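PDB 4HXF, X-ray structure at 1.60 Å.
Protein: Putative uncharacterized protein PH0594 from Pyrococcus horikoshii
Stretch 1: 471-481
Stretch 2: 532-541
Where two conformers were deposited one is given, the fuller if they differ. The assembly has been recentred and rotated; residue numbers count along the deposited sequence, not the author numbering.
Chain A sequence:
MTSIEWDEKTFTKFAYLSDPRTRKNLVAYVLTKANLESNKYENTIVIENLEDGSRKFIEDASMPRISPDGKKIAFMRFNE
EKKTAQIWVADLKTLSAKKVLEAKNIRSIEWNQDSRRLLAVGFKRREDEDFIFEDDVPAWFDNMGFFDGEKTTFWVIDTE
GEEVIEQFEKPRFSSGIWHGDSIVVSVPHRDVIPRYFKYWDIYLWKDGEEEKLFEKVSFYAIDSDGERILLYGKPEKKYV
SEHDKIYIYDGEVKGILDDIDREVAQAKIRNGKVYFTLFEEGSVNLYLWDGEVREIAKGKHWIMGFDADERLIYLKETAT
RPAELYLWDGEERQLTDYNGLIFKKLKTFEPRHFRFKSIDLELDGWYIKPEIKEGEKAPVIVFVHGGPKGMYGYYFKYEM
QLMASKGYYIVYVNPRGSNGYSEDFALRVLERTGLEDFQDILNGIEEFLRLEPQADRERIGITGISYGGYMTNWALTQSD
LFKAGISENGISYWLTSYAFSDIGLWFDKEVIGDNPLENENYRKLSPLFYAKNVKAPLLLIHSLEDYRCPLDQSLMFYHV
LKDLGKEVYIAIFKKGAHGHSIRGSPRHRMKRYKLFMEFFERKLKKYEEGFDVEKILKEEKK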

# COMPACT_ATOMS: atom_id res chain seq x y z
N MET A 471 5.17 -49.51 6.09
CA MET A 471 5.46 -50.61 7.01
C MET A 471 4.86 -50.46 8.41
O MET A 471 4.49 -51.45 9.01
CB MET A 471 6.94 -50.76 7.22
CG MET A 471 7.39 -52.03 7.95
SD MET A 471 7.10 -53.50 6.95
CE MET A 471 8.13 -53.24 5.54
N THR A 472 4.65 -49.25 8.85
CA THR A 472 3.88 -48.97 10.05
C THR A 472 2.43 -49.41 9.86
O THR A 472 1.85 -50.08 10.70
CB THR A 472 3.92 -47.45 10.41
OG1 THR A 472 5.28 -47.09 10.75
CG2 THR A 472 3.05 -47.10 11.62
N ASN A 473 1.85 -48.98 8.74
CA ASN A 473 0.48 -49.44 8.38
C ASN A 473 0.36 -50.96 8.41
O ASN A 473 -0.53 -51.62 8.98
CB ASN A 473 0.04 -48.95 6.98
CG ASN A 473 -0.05 -47.46 6.83
OD1 ASN A 473 -0.13 -46.70 7.81
ND2 ASN A 473 -0.07 -47.01 5.53
N TRP A 474 1.34 -51.59 7.74
CA TRP A 474 1.37 -53.03 7.57
C TRP A 474 1.52 -53.72 8.86
O TRP A 474 0.77 -54.64 9.22
CB TRP A 474 2.52 -53.35 6.65
CG TRP A 474 2.59 -54.82 6.24
CD1 TRP A 474 3.60 -55.66 6.56
CD2 TRP A 474 1.72 -55.56 5.30
NE1 TRP A 474 3.41 -56.89 6.02
CE2 TRP A 474 2.27 -56.90 5.23
CE3 TRP A 474 0.54 -55.29 4.62
CZ2 TRP A 474 1.76 -57.84 4.40
CZ3 TRP A 474 -0.03 -56.27 3.84
CH2 TRP A 474 0.53 -57.53 3.71
N ALA A 475 2.44 -53.25 9.69
CA ALA A 475 2.72 -53.83 10.99
C ALA A 475 1.46 -53.85 11.89
O ALA A 475 1.15 -54.85 12.58
CB ALA A 475 3.80 -53.01 11.70
N LEU A 476 0.68 -52.77 11.80
CA LEU A 476 -0.50 -52.70 12.68
C LEU A 476 -1.60 -53.61 12.16
O LEU A 476 -2.48 -54.06 12.90
CB LEU A 476 -1.05 -51.28 12.77
CG LEU A 476 -0.49 -50.46 13.93
CD1 LEU A 476 0.97 -50.53 14.25
CD2 LEU A 476 -1.15 -49.03 13.94
N THR A 477 -1.52 -53.97 10.88
CA THR A 477 -2.47 -54.92 10.32
C THR A 477 -2.03 -56.37 10.42
O THR A 477 -2.83 -57.30 10.32
CB THR A 477 -2.80 -54.70 8.82
OG1 THR A 477 -1.68 -55.00 8.01
CG2 THR A 477 -3.40 -53.32 8.49
N GLN A 478 -0.71 -56.63 10.69
CA GLN A 478 -0.21 -57.99 10.62
C GLN A 478 0.33 -58.50 11.96
O GLN A 478 0.63 -59.69 12.06
CB GLN A 478 0.93 -58.05 9.63
CG GLN A 478 0.55 -57.67 8.18
CD GLN A 478 -0.54 -58.54 7.62
OE1 GLN A 478 -0.55 -59.78 7.83
NE2 GLN A 478 -1.45 -57.91 6.83
N SER A 479 0.45 -57.66 12.96
CA SER A 479 1.03 -58.07 14.22
C SER A 479 0.21 -57.45 15.33
O SER A 479 -0.40 -56.39 15.14
CB SER A 479 2.42 -57.51 14.29
OG SER A 479 3.14 -57.70 15.51
N ASP A 480 0.22 -58.11 16.45
CA ASP A 480 -0.38 -57.57 17.63
C ASP A 480 0.69 -57.05 18.60
O ASP A 480 0.38 -56.70 19.74
CB ASP A 480 -1.28 -58.64 18.33
CG ASP A 480 -2.45 -59.13 17.45
OD1 ASP A 480 -3.05 -58.33 16.71
OD2 ASP A 480 -2.78 -60.35 17.56
N LEU A 481 1.94 -56.96 18.17
CA LEU A 481 2.98 -56.51 19.04
C LEU A 481 2.89 -55.04 19.44
O LEU A 481 3.23 -54.70 20.53
CB LEU A 481 4.36 -56.77 18.35
CG LEU A 481 5.65 -56.45 19.13
CD1 LEU A 481 5.66 -57.25 20.46
CD2 LEU A 481 6.85 -56.78 18.20
N LYS A 532 -9.33 -54.22 8.98
CA LYS A 532 -10.12 -54.81 10.09
C LYS A 532 -9.25 -55.34 11.23
O LYS A 532 -9.68 -55.46 12.34
CB LYS A 532 -11.15 -55.82 9.57
CG LYS A 532 -10.50 -57.07 9.07
CD LYS A 532 -11.48 -58.17 8.59
CE LYS A 532 -10.74 -59.11 7.58
N ASN A 533 -8.01 -55.67 10.92
CA ASN A 533 -7.11 -56.26 11.89
C ASN A 533 -6.53 -55.29 12.89
O ASN A 533 -5.88 -55.75 13.90
CB ASN A 533 -5.92 -56.93 11.18
CG ASN A 533 -6.28 -58.13 10.33
OD1 ASN A 533 -7.40 -58.67 10.38
ND2 ASN A 533 -5.31 -58.61 9.54
N VAL A 534 -6.58 -54.02 12.58
CA VAL A 534 -5.89 -52.99 13.40
C VAL A 534 -6.51 -52.90 14.79
O VAL A 534 -7.78 -52.86 14.94
CB VAL A 534 -5.87 -51.63 12.75
CG1 VAL A 534 -5.25 -50.52 13.66
CG2 VAL A 534 -5.18 -51.71 11.39
N LYS A 535 -5.66 -52.90 15.81
CA LYS A 535 -6.12 -52.78 17.18
C LYS A 535 -5.45 -51.62 17.91
O LYS A 535 -5.88 -51.27 19.00
CB LYS A 535 -5.81 -54.07 17.95
CG LYS A 535 -6.46 -55.31 17.44
CD LYS A 535 -6.00 -56.56 18.21
CE LYS A 535 -5.92 -57.79 17.31
NZ LYS A 535 -5.14 -57.64 16.01
N ALA A 536 -4.35 -51.08 17.39
CA ALA A 536 -3.60 -50.04 18.08
C ALA A 536 -3.95 -48.68 17.56
O ALA A 536 -4.14 -48.53 16.35
CB ALA A 536 -2.07 -50.26 17.83
N PRO A 537 -4.01 -47.68 18.42
CA PRO A 537 -4.23 -46.31 17.90
C PRO A 537 -3.17 -45.86 16.91
O PRO A 537 -1.95 -46.15 17.10
CB PRO A 537 -4.20 -45.42 19.14
CG PRO A 537 -3.66 -46.31 20.21
CD PRO A 537 -3.88 -47.72 19.87
N LEU A 538 -3.63 -45.19 15.89
CA LEU A 538 -2.78 -44.79 14.77
C LEU A 538 -2.99 -43.30 14.44
O LEU A 538 -4.08 -42.80 14.36
CB LEU A 538 -3.14 -45.62 13.54
CG LEU A 538 -2.46 -45.20 12.23
CD1 LEU A 538 -0.91 -45.42 12.25
CD2 LEU A 538 -3.13 -46.03 11.09
N LEU A 539 -1.90 -42.59 14.28
CA LEU A 539 -1.86 -41.22 13.75
C LEU A 539 -1.29 -41.30 12.39
O LEU A 539 -0.15 -41.82 12.17
CB LEU A 539 -0.97 -40.30 14.61
CG LEU A 539 -0.81 -38.89 14.05
CD1 LEU A 539 -2.12 -38.08 13.90
CD2 LEU A 539 0.24 -38.20 14.96
N LEU A 540 -2.07 -40.82 11.44
CA LEU A 540 -1.64 -40.65 10.04
C LEU A 540 -1.27 -39.20 9.81
O LEU A 540 -1.98 -38.25 10.24
CB LEU A 540 -2.77 -41.09 9.06
CG LEU A 540 -2.96 -42.59 9.00
CD1 LEU A 540 -4.44 -42.91 8.55
CD2 LEU A 540 -1.87 -43.24 8.07
N ILE A 541 -0.07 -38.98 9.22
CA ILE A 541 0.38 -37.64 8.87
C ILE A 541 0.56 -37.64 7.39
O ILE A 541 1.22 -38.55 6.83
CB ILE A 541 1.72 -37.31 9.57
CG1 ILE A 541 1.53 -37.23 11.07
CG2 ILE A 541 2.25 -35.95 9.04
CD1 ILE A 541 2.74 -37.05 11.98
O HOH W 1 -2.83 -53.02 15.48
O HOH W 2 -3.23 -56.57 14.79

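The most unusual feature of this contact is its salt bridge. Lys535 NZ lies 2.3 Å from Asp480 OD1, which is very short for a charged hydrogen bond. Asp480 was deposited in two conformers and one is given, so the distance belongs to that conformer. Both residues are exposed. In each the CA-to-CB bond points sideways, and the end of the side chain comes nearer to the other stretch. The lysine ends with chi4 at 51°, and its ammonium group also donates to its own stretch, from Lys535 NZ to Asn533 O at 2.9 Å. Water 2 accepts a further hydrogen bond from Lys535 NZ at 2.5 Å and lies 2.9 Å from Ser479 O, placed to donate to it. The charged group thus reaches stretch 1 directly and also contacts a water beside it.

The helix of stretch 1 ends close to this site, and Ser479 is the first residue to leave helical phi/psi. Near the helix end, backbone carbonyls face stretch 2. Asn533 ND2 donates to Thr477 O at 2.9 Å, with an N-H...acceptor angle of 154°. Asn533 CB points toward stretch 1, and chi1 is in the m well. Water 1 bridges the backbones: it donates to Leu476 O at 2.8 Å and accepts from Lys535 N at 2.9 Å. Leu476 O and Lys535 N are themselves 4.5 Å apart, too far for a direct hydrogen bond, so the water fills the gap.

The CA atoms that come nearest across the stretches are Thr477 CA and Val534 CA, 5.0 Å apart. Here Thr477 CG2 packs on Val534 CG2 at 3.8 Å. The threonine hydroxyl is used within the helix: Thr477 OG1 donates to Trp474 O at 2.8 Å. Thr477 OG1 also accepts from Gln478 NE2 at 3.1 Å.

Leu476 is the apolar centre of the contact and has the largest area covered by the other stretch. Leu476 CD2 lies 4.2 Å from Ala536 CB and 4.0 Å from Leu538 CB. Leu476 CB is 4.4 Å from Val534 CG1. One side chain therefore spans the loop and the start of the strand. Its chi1 of -92° lies between wells.

Farther back along the helix, Thr472 and Asn473 have less area covered than Leu476. Thr472 CG2 is 4.3 Å from Leu538 CD1, and Asn473 OD1 is 3.9 Å from Leu540 CD2. The polar atoms of the Asn473 side chain are hydrogen-bonded elsewhere in the structure. The helix and strand run nearly antiparallel, at 158°, with their axes 10.6 Å apart at closest approach.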